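Local coordinates for protein tannase (PDB 3WA7) that acts as a tannase, an alpha/beta-hydrolase that cleaves the galloyl ester bonds of hydrolysable tannins, at residues Pro68-Asn73 with Ser462-Leu467; Thr280-Asn285 with Arg293-Gln298. One frame throughout, in Å; residues are numbered along the deposited sequence.

Contact 1 of 2, residues Pro68-Asn73 with Ser462-Leu467; sequences PILMPN and SWIDGL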
loop_
_atom_site.group_PDB
_atom_site.type_symbol
_atom_site.label_atom_id
_atom_site.label_comp_id
_atom_site.label_asym_id
_atom_site.label_seq_id
_atom_site.Cartn_x
_atom_site.Cartn_y
_atom_site.Cartn_z
ATOM N N PRO A 68 -0.513 14.847 15.095
ATOM C CA PRO A 68 -0.608 14.329 13.730
ATOM C C PRO A 68 -1.903 13.531 13.647
ATOM O O PRO A 68 -2.374 13.003 14.656
ATOM C CB PRO A 68 0.610 13.410 13.620
ATOM C CG PRO A 68 1.578 13.983 14.601
ATOM C CD PRO A 68 0.697 14.347 15.767
ATOM N N ILE A 69 -2.485 13.451 12.458
ATOM C CA ILE A 69 -3.700 12.672 12.278
ATOM C C ILE A 69 -3.347 11.482 11.394
ATOM O O ILE A 69 -3.165 11.620 10.184
ATOM C CB ILE A 69 -4.823 13.502 11.615
ATOM C CG1 ILE A 69 -5.196 14.681 12.520
ATOM C CG2 ILE A 69 -6.049 12.625 11.372
ATOM C CD1 ILE A 69 -6.284 15.578 11.949
ATOM N N LEU A 70 -3.218 10.317 12.018
ATOM C CA LEU A 70 -2.890 9.093 11.295
ATOM C C LEU A 70 -4.172 8.557 10.679
ATOM O O LEU A 70 -5.190 8.448 11.364
ATOM C CB LEU A 70 -2.315 8.050 12.254
ATOM C CG LEU A 70 -1.792 6.752 11.631
ATOM C CD1 LEU A 70 -0.490 7.034 10.892
ATOM C CD2 LEU A 70 -1.557 5.720 12.727
HETATM N N MSE A 71 -4.128 8.239 9.390
HETATM C CA MSE A 71 -5.300 7.711 8.708
HETATM C C MSE A 71 -4.964 6.375 8.067
HETATM O O MSE A 71 -4.618 6.299 6.888
HETATM C CB MSE A 71 -5.813 8.714 7.662
HETATM C CG MSE A 71 -6.342 9.997 8.293
HETATM SE SE MSE A 71 -7.280 11.158 7.057
HETATM C CE MSE A 71 -8.966 10.201 6.964
ATOM N N PRO A 72 -5.052 5.298 8.856
ATOM C CA PRO A 72 -4.762 3.943 8.391
ATOM C C PRO A 72 -5.975 3.343 7.701
ATOM O O PRO A 72 -7.107 3.749 7.960
ATOM C CB PRO A 72 -4.434 3.214 9.683
ATOM C CG PRO A 72 -5.446 3.809 10.633
ATOM C CD PRO A 72 -5.406 5.296 10.292
ATOM N N ASN A 73 -5.742 2.389 6.810
ATOM C CA ASN A 73 -6.855 1.726 6.148
ATOM C C ASN A 73 -6.647 0.222 6.267
ATOM O O ASN A 73 -5.525 -0.251 6.455
ATOM C CB ASN A 73 -6.974 2.160 4.681
ATOM C CG ASN A 73 -5.893 1.572 3.800
ATOM O OD1 ASN A 73 -5.873 0.369 3.540
ATOM N ND2 ASN A 73 -4.985 2.421 3.332
ATOM N N SER A 462 8.938 7.046 15.108
ATOM C CA SER A 462 10.127 7.882 15.246
ATOM C C SER A 462 10.221 8.778 14.013
ATOM O O SER A 462 10.570 9.958 14.108
ATOM C CB SER A 462 11.385 7.016 15.358
ATOM O OG SER A 462 12.550 7.822 15.400
ATOM N N TRP A 463 9.903 8.206 12.853
ATOM C CA TRP A 463 9.923 8.947 11.592
ATOM C C TRP A 463 8.851 10.034 11.633
ATOM O O TRP A 463 9.104 11.183 11.273
ATOM C CB TRP A 463 9.659 7.993 10.421
ATOM C CG TRP A 463 9.515 8.658 9.076
ATOM C CD1 TRP A 463 10.507 9.223 8.323
ATOM C CD2 TRP A 463 8.307 8.799 8.316
ATOM N NE1 TRP A 463 9.991 9.705 7.141
ATOM C CE2 TRP A 463 8.644 9.458 7.111
ATOM C CE3 TRP A 463 6.973 8.433 8.537
ATOM C CZ2 TRP A 463 7.691 9.758 6.127
ATOM C CZ3 TRP A 463 6.025 8.731 7.557
ATOM C CH2 TRP A 463 6.393 9.388 6.367
ATOM N N ILE A 464 7.650 9.673 12.076
ATOM C CA ILE A 464 6.566 10.643 12.157
ATOM C C ILE A 464 6.926 11.803 13.092
ATOM O O ILE A 464 6.776 12.969 12.728
ATOM C CB ILE A 464 5.253 9.978 12.640
ATOM C CG1 ILE A 464 4.734 9.024 11.555
ATOM C CG2 ILE A 464 4.209 11.046 12.967
ATOM C CD1 ILE A 464 3.445 8.311 11.915
ATOM N N ASP A 465 7.410 11.484 14.288
ATOM C CA ASP A 465 7.783 12.524 15.243
ATOM C C ASP A 465 8.906 13.401 14.697
ATOM O O ASP A 465 8.958 14.599 14.972
ATOM C CB ASP A 465 8.210 11.905 16.579
ATOM C CG ASP A 465 7.057 11.238 17.306
ATOM O OD1 ASP A 465 5.894 11.458 16.910
ATOM O OD2 ASP A 465 7.314 10.504 18.281
ATOM N N GLY A 466 9.800 12.801 13.919
ATOM C CA GLY A 466 10.892 13.561 13.339
ATOM C C GLY A 466 10.361 14.615 12.381
ATOM O O GLY A 466 10.851 15.744 12.350
ATOM N N LEU A 467 9.348 14.245 11.602
ATOM C CA LEU A 467 8.737 15.157 10.637
ATOM C C LEU A 467 7.919 16.264 11.297
ATOM O O LEU A 467 7.944 17.415 10.864
ATOM C CB LEU A 467 7.805 14.388 9.694
ATOM C CG LEU A 467 8.357 13.356 8.709
ATOM C CD1 LEU A 467 7.197 12.659 8.013
ATOM C CD2 LEU A 467 9.251 14.037 7.688
#
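Ile464 meets Pro68 and Leu70 with its two branches, and in doing so it joins the last helix of an alpha/beta-hydrolase, 457-468, to the inner parallel strand 69-72 of the central sheet. The pairing illustrates how such a sheet is clad on both faces: Ile69 and Met71, a selenomethionine from labelling, point to the other side and pack on helix 131-145. Along the helical segment, the backbone is held by ordinary helical bonds, including Gly466 N to Ser462 O at 3.0 Å. Trp463 does not touch this strand; its side chain packs on strand 410-414, against His410 and Arg412. One residue on, Ile464 points toward the strand. Its CG1 lies anti to the carbonyl carbon (chi1 -69°) and CD1 is extended beyond it, while CG2 branches off separately. CG2 comes 4.3 Å from CG of the Pro68 ring. CD1 reaches the end of Leu70, whose CD1 methyl also lies 4.3 Å from Ile464 CD1; Leu70 itself does not aim at the helix, and it is one methyl of its fork that closes the distance. Both contacts are purely apolar and fairly loose, involve buried residues and hide only 101 Å² in all. Asp465 leaves the helix away from the strand, but its carboxylate curls back nearer to it, forming a salt bridge with Arg104 and hydrogen bonds with Tyr62 and Tyr106, the same two tyrosines that Pro68 packs on. The apolar patch is therefore bordered by a polar cluster. At the end of the segment Leu467, one helical turn after Trp463, lays CD1 over one face of the indole, 3.5 Å above its plane and displaced toward the rim.

Contact 2 of 2, residues Thr280-Asn285 with Arg293-Gln298; sequences THLTLN and RDVVRQ. With SO4 (sulfate ion), chain B.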
loop_
_atom_site.group_PDB
_atom_site.type_symbol
_atom_site.label_atom_id
_atom_site.label_comp_id
_atom_site.label_asym_id
_atom_site.label_seq_id
_atom_site.Cartn_x
_atom_site.Cartn_y
_atom_site.Cartn_z
ATOM N N THR A 280 23.154 9.851 -13.454
ATOM C CA THR A 280 23.367 8.683 -14.306
ATOM C C THR A 280 22.060 7.903 -14.447
ATOM O O THR A 280 21.366 7.677 -13.464
ATOM C CB THR A 280 24.426 7.743 -13.704
ATOM O OG1 THR A 280 25.672 8.441 -13.574
ATOM C CG2 THR A 280 24.618 6.537 -14.586
ATOM N N HIS A 281 21.735 7.485 -15.668
ATOM C CA HIS A 281 20.505 6.737 -15.911
ATOM C C HIS A 281 20.655 5.247 -15.613
ATOM O O HIS A 281 21.578 4.596 -16.106
ATOM C CB HIS A 281 20.058 6.917 -17.365
ATOM C CG HIS A 281 19.686 8.324 -17.714
ATOM N ND1 HIS A 281 19.459 8.735 -19.011
ATOM C CD2 HIS A 281 19.486 9.413 -16.934
ATOM C CE1 HIS A 281 19.135 10.015 -19.014
ATOM N NE2 HIS A 281 19.144 10.451 -17.767
ATOM N N LEU A 282 19.748 4.712 -14.802
ATOM C CA LEU A 282 19.775 3.293 -14.455
ATOM C C LEU A 282 19.121 2.511 -15.585
ATOM O O LEU A 282 18.076 2.916 -16.102
ATOM C CB LEU A 282 19.016 3.042 -13.149
ATOM C CG LEU A 282 19.621 3.686 -11.900
ATOM C CD1 LEU A 282 18.729 3.401 -10.700
ATOM C CD2 LEU A 282 21.021 3.136 -11.666
ATOM N N THR A 283 19.725 1.388 -15.962
ATOM C CA THR A 283 19.191 0.592 -17.062
ATOM C C THR A 283 19.325 -0.916 -16.882
ATOM O O THR A 283 19.920 -1.406 -15.918
ATOM C CB THR A 283 19.904 0.939 -18.393
ATOM O OG1 THR A 283 21.298 0.635 -18.268
ATOM C CG2 THR A 283 19.744 2.415 -18.737
ATOM N N LEU A 284 18.751 -1.636 -17.836
ATOM C CA LEU A 284 18.807 -3.089 -17.885
ATOM C C LEU A 284 19.064 -3.437 -19.341
ATOM O O LEU A 284 18.554 -2.764 -20.239
ATOM C CB LEU A 284 17.479 -3.713 -17.456
ATOM C CG LEU A 284 17.123 -3.673 -15.969
ATOM C CD1 LEU A 284 15.735 -4.277 -15.768
ATOM C CD2 LEU A 284 18.168 -4.439 -15.166
ATOM N N ASN A 285 19.860 -4.468 -19.590
ATOM C CA ASN A 285 20.109 -4.846 -20.971
ATOM C C ASN A 285 19.068 -5.870 -21.383
ATOM O O ASN A 285 18.146 -6.175 -20.625
ATOM C CB ASN A 285 21.520 -5.421 -21.159
ATOM C CG ASN A 285 21.740 -6.708 -20.392
ATOM O OD1 ASN A 285 20.793 -7.420 -20.053
ATOM N ND2 ASN A 285 23.004 -7.027 -20.135
ATOM N N ARG A 293 19.762 -3.823 -12.028
ATOM C CA ARG A 293 19.805 -5.111 -11.344
ATOM C C ARG A 293 20.769 -5.010 -10.161
ATOM O O ARG A 293 20.517 -5.569 -9.089
ATOM C CB ARG A 293 20.273 -6.214 -12.293
ATOM C CG ARG A 293 20.260 -7.597 -11.654
ATOM C CD ARG A 293 20.807 -8.660 -12.592
ATOM N NE ARG A 293 20.717 -10.006 -12.024
ATOM C CZ ARG A 293 19.642 -10.785 -12.092
ATOM N NH1 ARG A 293 18.548 -10.361 -12.713
ATOM N NH2 ARG A 293 19.659 -11.993 -11.541
ATOM N N ASP A 294 21.873 -4.293 -10.365
ATOM C CA ASP A 294 22.871 -4.098 -9.313
ATOM C C ASP A 294 22.221 -3.488 -8.072
ATOM O O ASP A 294 22.557 -3.849 -6.943
ATOM C CB ASP A 294 23.986 -3.156 -9.789
ATOM C CG ASP A 294 24.989 -3.827 -10.715
ATOM O OD1 ASP A 294 24.810 -5.012 -11.073
ATOM O OD2 ASP A 294 25.974 -3.152 -11.086
ATOM N N VAL A 295 21.299 -2.553 -8.289
ATOM C CA VAL A 295 20.615 -1.883 -7.188
ATOM C C VAL A 295 19.789 -2.869 -6.376
ATOM O O VAL A 295 19.823 -2.849 -5.146
ATOM C CB VAL A 295 19.703 -0.742 -7.707
ATOM C CG1 VAL A 295 18.919 -0.123 -6.556
ATOM C CG2 VAL A 295 20.554 0.322 -8.381
ATOM N N VAL A 296 19.045 -3.732 -7.061
ATOM C CA VAL A 296 18.234 -4.723 -6.368
ATOM C C VAL A 296 19.150 -5.643 -5.562
ATOM O O VAL A 296 18.890 -5.924 -4.394
ATOM C CB VAL A 296 17.410 -5.568 -7.360
ATOM C CG1 VAL A 296 16.583 -6.600 -6.606
ATOM C CG2 VAL A 296 16.507 -4.661 -8.178
ATOM N N ARG A 297 20.232 -6.099 -6.186
ATOM C CA ARG A 297 21.181 -6.987 -5.511
ATOM C C ARG A 297 21.763 -6.307 -4.273
ATOM O O ARG A 297 21.833 -6.894 -3.193
ATOM C CB ARG A 297 22.326 -7.369 -6.459
ATOM C CG ARG A 297 23.328 -8.343 -5.846
ATOM C CD ARG A 297 24.561 -8.567 -6.733
ATOM N NE ARG A 297 24.212 -8.955 -8.099
ATOM C CZ ARG A 297 24.328 -8.152 -9.154
ATOM N NH1 ARG A 297 24.786 -6.914 -9.005
ATOM N NH2 ARG A 297 23.986 -8.586 -10.359
ATOM N N GLN A 298 22.177 -5.059 -4.440
ATOM C CA GLN A 298 22.770 -4.295 -3.352
ATOM C C GLN A 298 21.804 -4.014 -2.205
ATOM O O GLN A 298 22.205 -3.972 -1.037
ATOM C CB GLN A 298 23.356 -2.998 -3.918
ATOM C CG GLN A 298 24.594 -3.276 -4.755
ATOM C CD GLN A 298 24.853 -2.257 -5.847
ATOM O OE1 GLN A 298 25.770 -2.431 -6.650
ATOM N NE2 GLN A 298 24.057 -1.198 -5.884
HETATM S S SO4 B . 23.261 -12.213 -10.269
HETATM O O1 SO4 B . 23.608 -11.790 -8.900
HETATM O O2 SO4 B . 22.034 -13.024 -10.262
HETATM O O3 SO4 B . 23.059 -11.023 -11.116
HETATM O O4 SO4 B . 24.369 -13.018 -10.823
#
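Leu284 carries CG anti to its own carbonyl carbon (chi1 -73°), which swings CD2 onto the start of helix 291-309, 3.6 Å from Arg293 N. The motif is a loop doubling back on the helix that follows it, in a region inserted between two strands of the hydrolase sheet and consistent with a lid. The Leu284 side chain crosses that of Arg293 at about a right angle, its CD2 lying 4.0 Å from Arg293 CB. Farther along, Leu282 CD1 meets Val295 CG2 at 4.3 Å. The two segments share no hydrogen bond, though just before Arg293 the helix start is hydrogen-bonded to Thr283 through Ser291 and Phe292.

Beyond CB, the Arg293 chain runs extended away from the loop to a sulfate, probably from the crystallisation liquor. Arg297, one helical turn on, bends at chi3 (-53°) to reach the same anion. Each arginine presents a guanidinium edge to it. Arg293 gives NE to sulfate O3 at 2.7 Å and NH2 to O2 at 2.9 Å; Arg297 gives NE to O1 at 3.0 Å and NH2 to O3 at 2.7 Å, all four nearly straight. O3 is thus gripped by both residues, and the backbone N-H groups of Leu332 and Ser333, at the start of helix 332-339, also bind the sulfate. With an alanine at Arg297, the sulfate would probably lose half of its arginine bonds, and Asp294 would be left without its salt-bridge mate. That mate is Arg297 NH1, which reaches Asp294 OD1 at 2.8 Å, approaching from 53° above the carboxylate plane.

In the fold
Contact 1 and contact 2 show how one chain divides its packing between a sheet core and an inserted region. Their centres lie 32 Å apart and their nearest atoms about 19 Å, so they do not touch. Contact 1 spans most of the chain, its segments 389 residues apart at their closest ends, whereas contact 2 is local, 8 residues apart, and falls within that span. The strand of contact 1 leads to Asn73, which hydrogen-bonds Gly165 O beside the probable nucleophile elbow at Ser163. Contact 2 rests on the core elsewhere: Leu282 and Val296 touch helix 425-436, which follows sheet strand 410-414, the neighbour of Trp463.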